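Local coordinates for protocatechuate decarboxylase (Klebsiella pneumoniae, PDB 5O3M), which probably decarboxylates 3,4-dihydroxybenzoic acid to catechol, as a member of the UbiD family of prenylated-flavin-dependent decarboxylases, at residues L420-V425 and D482-W487; F370-Y375 and I387-K392. One frame throughout, in Å; residues are numbered along the deposited sequence.

Contact 1 (L420-V425 and D482-W487). With 9JE (pentane-1,5-diol), chain H.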
loop_
_atom_site.group_PDB
_atom_site.type_symbol
_atom_site.label_atom_id
_atom_site.label_comp_id
_atom_site.label_asym_id
_atom_site.label_seq_id
_atom_site.Cartn_x
_atom_site.Cartn_y
_atom_site.Cartn_z
ATOM N N LEU A 420 9.490 -6.769 17.741
ATOM C CA LEU A 420 9.648 -8.192 17.989
ATOM C C LEU A 420 11.084 -8.583 17.695
ATOM O O LEU A 420 11.597 -8.266 16.616
ATOM C CB LEU A 420 8.698 -9.010 17.109
ATOM C CG LEU A 420 7.236 -8.640 17.242
ATOM C CD1 LEU A 420 6.459 -9.259 16.097
ATOM C CD2 LEU A 420 6.712 -9.151 18.569
ATOM N N VAL A 421 11.730 -9.269 18.652
ATOM C CA VAL A 421 13.105 -9.721 18.478
ATOM C C VAL A 421 13.265 -11.133 19.029
ATOM O O VAL A 421 12.464 -11.613 19.833
ATOM C CB VAL A 421 14.128 -8.769 19.141
ATOM C CG1 VAL A 421 14.007 -7.360 18.566
ATOM C CG2 VAL A 421 13.975 -8.777 20.682
ATOM N N ASP A 422 14.347 -11.782 18.603
ATOM C CA ASP A 422 14.667 -13.142 19.016
ATOM C C ASP A 422 15.447 -13.153 20.328
ATOM O O ASP A 422 15.828 -12.110 20.856
ATOM C CB ASP A 422 15.449 -13.845 17.908
ATOM C CG ASP A 422 14.612 -14.053 16.683
ATOM O OD1 ASP A 422 13.637 -14.812 16.809
ATOM O OD2 ASP A 422 14.900 -13.429 15.639
ATOM N N GLU A 423 15.719 -14.359 20.840
ATOM C CA GLU A 423 16.296 -14.499 22.168
ATOM C C GLU A 423 17.765 -14.111 22.230
ATOM O O GLU A 423 18.308 -14.062 23.332
ATOM C CB GLU A 423 16.131 -15.930 22.689
ATOM C CG GLU A 423 17.012 -16.960 21.996
ATOM C CD GLU A 423 16.349 -17.601 20.774
ATOM O OE1 GLU A 423 15.395 -17.025 20.203
ATOM O OE2 GLU A 423 16.801 -18.696 20.383
ATOM N N ASP A 424 18.416 -13.816 21.099
ATOM C CA ASP A 424 19.808 -13.373 21.105
ATOM C C ASP A 424 19.943 -11.857 20.979
ATOM O O ASP A 424 21.029 -11.356 20.672
ATOM C CB ASP A 424 20.609 -14.070 19.993
ATOM C CG ASP A 424 20.053 -13.783 18.600
ATOM O OD1 ASP A 424 18.946 -13.202 18.511
ATOM O OD2 ASP A 424 20.720 -14.124 17.596
ATOM N N VAL A 425 18.862 -11.114 21.191
ATOM C CA VAL A 425 18.883 -9.656 21.151
ATOM C C VAL A 425 18.566 -9.152 22.548
ATOM O O VAL A 425 17.585 -9.587 23.160
ATOM C CB VAL A 425 17.872 -9.080 20.139
ATOM C CG1 VAL A 425 17.986 -7.549 20.114
ATOM C CG2 VAL A 425 18.059 -9.676 18.725
ATOM N N ASP A 482 8.471 -6.376 12.931
ATOM C CA ASP A 482 8.908 -7.752 13.132
ATOM C C ASP A 482 10.384 -7.856 12.761
ATOM O O ASP A 482 10.737 -7.904 11.578
ATOM C CB ASP A 482 8.083 -8.732 12.311
ATOM C CG ASP A 482 8.536 -10.180 12.522
ATOM O OD1 ASP A 482 9.422 -10.421 13.394
ATOM O OD2 ASP A 482 8.008 -11.070 11.818
ATOM N N CYS A 483 11.246 -7.941 13.780
ATOM C CA CYS A 483 12.679 -8.129 13.602
ATOM C C CYS A 483 13.135 -9.510 14.083
ATOM O O CYS A 483 14.291 -9.694 14.471
ATOM C CB CYS A 483 13.438 -7.003 14.312
ATOM S SG CYS A 483 12.773 -5.303 13.885
ATOM N N THR A 484 12.232 -10.493 14.074
ATOM C CA THR A 484 12.616 -11.886 14.273
ATOM C C THR A 484 13.066 -12.482 12.939
ATOM O O THR A 484 12.535 -12.143 11.876
ATOM C CB THR A 484 11.458 -12.696 14.874
ATOM O OG1 THR A 484 10.391 -12.829 13.919
ATOM C CG2 THR A 484 10.911 -11.976 16.128
ATOM N N VAL A 485 14.082 -13.333 12.997
ATOM C CA VAL A 485 14.543 -14.030 11.796
ATOM C C VAL A 485 13.448 -14.987 11.329
ATOM O O VAL A 485 12.880 -15.727 12.158
ATOM C CB VAL A 485 15.850 -14.791 12.089
ATOM C CG1 VAL A 485 16.301 -15.574 10.866
ATOM C CG2 VAL A 485 16.953 -13.838 12.593
ATOM N N PRO A 486 13.082 -14.998 10.041
ATOM C CA PRO A 486 12.127 -16.002 9.551
ATOM C C PRO A 486 12.605 -17.411 9.875
ATOM O O PRO A 486 13.769 -17.750 9.666
ATOM C CB PRO A 486 12.094 -15.751 8.035
ATOM C CG PRO A 486 12.495 -14.290 7.875
ATOM C CD PRO A 486 13.514 -14.068 8.982
ATOM N N TRP A 487 11.685 -18.241 10.373
ATOM C CA TRP A 487 12.052 -19.582 10.819
ATOM C C TRP A 487 12.955 -20.294 9.808
ATOM O O TRP A 487 13.986 -20.875 10.171
ATOM C CB TRP A 487 10.790 -20.404 11.092
ATOM C CG TRP A 487 11.119 -21.863 11.290
ATOM C CD1 TRP A 487 11.026 -22.858 10.357
ATOM C CD2 TRP A 487 11.647 -22.474 12.478
ATOM N NE1 TRP A 487 11.456 -24.050 10.890
ATOM C CE2 TRP A 487 11.846 -23.845 12.187
ATOM C CE3 TRP A 487 11.972 -21.995 13.757
ATOM C CZ2 TRP A 487 12.337 -24.749 13.133
ATOM C CZ3 TRP A 487 12.468 -22.895 14.698
ATOM C CH2 TRP A 487 12.648 -24.259 14.379
HETATM C C02 9JE H . 17.981 -15.820 15.913
HETATM C C03 9JE H . 18.113 -16.627 17.192
HETATM C C04 9JE H . 19.369 -17.482 17.298
HETATM C C05 9JE H . 19.486 -17.861 18.794
HETATM C C06 9JE H . 20.654 -18.817 19.001
HETATM O O01 9JE H . 17.472 -16.737 14.971
HETATM O O07 9JE H . 21.536 -18.527 17.894
HETATM O O HOH W 1 15.790 -10.964 16.193
HETATM O O HOH W 2 13.552 -16.577 14.771
#
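Asp422 meets the backbone of Thr484 and Val485 because its CG stands anti to its own carbonyl carbon (chi1 -66°). In Thr484 it is CG2 that lies anti to the carbonyl carbon, which lays the methyl against Leu420, 3.8 Å from Leu420 CB. Asp422 OD2 takes the backbone N-H of Val485 on its syn lone pair, with Val485 N 2.8 Å from OD2. The Asp422 carboxylate lies across the Thr484 side chain, OD1 3.6 Å from Thr484 CB. A water accepts from Asp422 N and donates to Asp422 OD2 and Cys483 O, tying the backbones together. Cys483 N donates to Leu420 O at 2.9 Å. Asp482 OD1 is gripped twice within its own segment. Thr484 OG1 donates to the syn lone pair of Asp482 OD1 at 2.6 Å, and Thr484 N reaches OD1 from the anti side, out of the carboxylate plane. Glu423, Asp424, Val485 and the CB of Asp422 line the bound pentane-1,5-diol, with Arg440 and Lys490 completing the pocket and Arg440 salt-bridged to Asp424. The arrangement is a parallel strand pair, bridged at Leu420 and Asp482, whose first strand runs into a type I turn and second into the Asx turn of Asp482, beside a diol pocket.

Contact 2 (F370-Y375 and I387-K392)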
loop_
_atom_site.group_PDB
_atom_site.type_symbol
_atom_site.label_atom_id
_atom_site.label_comp_id
_atom_site.label_asym_id
_atom_site.label_seq_id
_atom_site.Cartn_x
_atom_site.Cartn_y
_atom_site.Cartn_z
ATOM N N PHE A 370 6.852 -19.382 24.771
ATOM C CA PHE A 370 7.286 -18.633 23.590
ATOM C C PHE A 370 7.941 -17.302 23.972
ATOM O O PHE A 370 9.048 -16.992 23.518
ATOM C CB PHE A 370 6.085 -18.416 22.657
ATOM C CG PHE A 370 6.425 -17.760 21.327
ATOM C CD1 PHE A 370 7.364 -18.318 20.470
ATOM C CD2 PHE A 370 5.755 -16.622 20.918
ATOM C CE1 PHE A 370 7.645 -17.727 19.232
ATOM C CE2 PHE A 370 6.025 -16.021 19.692
ATOM C CZ PHE A 370 6.975 -16.575 18.849
ATOM N N LEU A 371 7.289 -16.508 24.816
ATOM C CA LEU A 371 7.873 -15.228 25.204
ATOM C C LEU A 371 9.053 -15.451 26.153
ATOM O O LEU A 371 8.949 -16.192 27.133
ATOM C CB LEU A 371 6.813 -14.345 25.860
ATOM C CG LEU A 371 7.218 -12.899 26.147
ATOM C CD1 LEU A 371 7.409 -12.100 24.857
ATOM C CD2 LEU A 371 6.145 -12.255 26.998
ATOM N N GLN A 372 10.189 -14.831 25.850
ATOM C CA GLN A 372 11.333 -14.938 26.746
ATOM C C GLN A 372 11.403 -13.775 27.725
ATOM O O GLN A 372 11.827 -13.966 28.869
ATOM C CB GLN A 372 12.637 -15.019 25.946
ATOM C CG GLN A 372 12.666 -16.161 24.927
ATOM C CD GLN A 372 12.420 -17.492 25.572
ATOM O OE1 GLN A 372 13.242 -17.974 26.339
ATOM N NE2 GLN A 372 11.268 -18.086 25.286
ATOM N N ASN A 373 10.959 -12.595 27.316
ATOM C CA ASN A 373 10.900 -11.379 28.124
ATOM C C ASN A 373 10.180 -10.250 27.387
ATOM O O ASN A 373 9.938 -10.356 26.239
ATOM C CB ASN A 373 12.273 -10.902 28.578
ATOM C CG ASN A 373 12.255 -10.312 29.967
ATOM O OD1 ASN A 373 11.226 -10.087 30.519
ATOM N ND2 ASN A 373 13.391 -10.054 30.507
ATOM N N VAL A 374 9.846 -9.190 28.102
ATOM C CA VAL A 374 9.203 -8.026 27.573
ATOM C C VAL A 374 9.704 -6.787 28.278
ATOM O O VAL A 374 9.925 -6.802 29.434
ATOM C CB VAL A 374 7.675 -8.159 27.646
ATOM C CG1 VAL A 374 7.221 -8.592 29.005
ATOM C CG2 VAL A 374 6.946 -6.948 27.140
ATOM N N TYR A 375 9.912 -5.729 27.533
ATOM C CA TYR A 375 10.351 -4.499 28.070
ATOM C C TYR A 375 9.457 -3.380 27.614
ATOM O O TYR A 375 9.354 -3.124 26.431
ATOM C CB TYR A 375 11.788 -4.241 27.681
ATOM C CG TYR A 375 12.370 -2.920 28.071
ATOM C CD1 TYR A 375 12.128 -2.359 29.290
ATOM C CD2 TYR A 375 13.189 -2.252 27.220
ATOM C CE1 TYR A 375 12.676 -1.173 29.646
ATOM C CE2 TYR A 375 13.742 -1.073 27.565
ATOM C CZ TYR A 375 13.478 -0.542 28.789
ATOM O OH TYR A 375 13.997 0.621 29.142
ATOM N N ILE A 387 8.830 -3.897 23.604
ATOM C CA ILE A 387 9.823 -4.791 23.011
ATOM C C ILE A 387 9.518 -6.190 23.518
ATOM O O ILE A 387 9.619 -6.459 24.724
ATOM C CB ILE A 387 11.267 -4.390 23.378
ATOM C CG1 ILE A 387 11.453 -2.863 23.412
ATOM C CG2 ILE A 387 12.257 -5.045 22.403
ATOM C CD1 ILE A 387 11.195 -2.231 22.044
ATOM N N LEU A 388 9.119 -7.082 22.619
ATOM C CA LEU A 388 8.880 -8.473 22.980
ATOM C C LEU A 388 10.035 -9.326 22.484
ATOM O O LEU A 388 10.409 -9.264 21.302
ATOM C CB LEU A 388 7.558 -8.982 22.402
ATOM C CG LEU A 388 6.294 -8.691 23.216
ATOM C CD1 LEU A 388 6.123 -7.199 23.459
ATOM C CD2 LEU A 388 5.101 -9.251 22.488
ATOM N N GLN A 389 10.587 -10.132 23.374
ATOM C CA GLN A 389 11.631 -11.076 23.010
ATOM C C GLN A 389 11.035 -12.476 22.941
ATOM O O GLN A 389 10.518 -12.989 23.944
ATOM C CB GLN A 389 12.778 -11.023 24.012
ATOM C CG GLN A 389 14.027 -11.763 23.584
ATOM C CD GLN A 389 14.961 -11.982 24.766
ATOM O OE1 GLN A 389 14.552 -12.548 25.774
ATOM N NE2 GLN A 389 16.204 -11.504 24.660
ATOM N N VAL A 390 11.113 -13.096 21.766
ATOM C CA VAL A 390 10.515 -14.411 21.597
ATOM C C VAL A 390 11.584 -15.402 21.151
ATOM O O VAL A 390 12.682 -15.038 20.719
ATOM C CB VAL A 390 9.332 -14.383 20.606
ATOM C CG1 VAL A 390 8.331 -13.296 21.008
ATOM C CG2 VAL A 390 9.819 -14.139 19.190
ATOM N N LYS A 391 11.248 -16.682 21.278
ATOM C CA LYS A 391 12.101 -17.765 20.814
ATOM C C LYS A 391 11.282 -18.670 19.914
ATOM O O LYS A 391 10.319 -19.294 20.372
ATOM C CB LYS A 391 12.668 -18.575 21.975
ATOM C CG LYS A 391 13.489 -19.752 21.512
ATOM C CD LYS A 391 14.107 -20.492 22.690
ATOM C CE LYS A 391 15.008 -21.600 22.174
ATOM N NZ LYS A 391 15.521 -22.467 23.261
ATOM N N LYS A 392 11.669 -18.751 18.648
ATOM C CA LYS A 392 11.050 -19.705 17.744
ATOM C C LYS A 392 11.715 -21.058 17.958
ATOM O O LYS A 392 12.922 -21.197 17.752
ATOM C CB LYS A 392 11.168 -19.229 16.296
ATOM C CG LYS A 392 10.481 -17.891 16.036
ATOM C CD LYS A 392 10.552 -17.477 14.561
ATOM C CE LYS A 392 9.921 -16.086 14.350
ATOM N NZ LYS A 392 10.308 -15.477 12.988
#
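Phe370 and Val390 make the tight end of this hairpin. Val390 CB sits over one face of the Phe370 ring, 3.9 Å from its centroid, in a CH-pi contact. The ring gets there because Phe370 CG is anti to the backbone N (chi1 -175°). On the sheet face that carries Val390, Leu371 CD1 lies 3.9 Å from Leu388 CG. Val374 and Leu388 run alongside each other, with Val374 CG2 3.8 Å from Leu388 CD1. Helix 344-366 covers Leu371 and Val374, and helix 400-411 touches Phe370 and Leu388. The looser side carries Gln372 and the exposed Lys391. Gln372 bends at chi2 (-57°) and brings its amide across Lys391 CB, NE2 3.6 Å away, while the extended Lys391 chain leads away. Gln372 NE2 donates to Phe370 O from above the carbonyl plane, and Lys391 N donates to the same oxygen at 3.2 Å. Gln389 is well covered; it lies against Gln372 and sends its NE2 to Val425 O. In a classic beta bulge, Gln372 and Asn373 both face Gln389. Gln389 O takes a 2.7 Å bond from Gln372 N and a weak one from Asn373 N. Beyond it the pairing is regular: Gln389 N donates to Asn373 O, and Tyr375 and Ile387 exchange two bonds, Ile387 N to Tyr375 O being 3.0 Å. The chemistry implies an apolar face of Leu371, Val374, Leu388 and Val390 backed by helices, and polar side chains at the bulge end whose amides bond Phe370 O, just before the bulge, and Val425 O in the neighbouring turn.

Overall arrangement
Contacts 1 and 2 share one mixed sheet, and their centres lie about 9 Å apart. Strand 417-422 runs parallel to strand 385-390 on one side and to strand 475-482 on the other. It therefore joins the hairpin of contact 2 to the diol pocket of contact 1. Val390 N lies 2.8 Å from Val421 O, a probable hydrogen bond. Lys392 NZ reaches across to Val485 O at 2.7 Å, also bonds Thr484 OG1, and forms a salt bridge with Glu398. Contact 1 holds four of the six pocket residues. Contact 2 contributes no pocket residue, with the Lys391 side chain about 7 Å, nearest atoms, from the same diol.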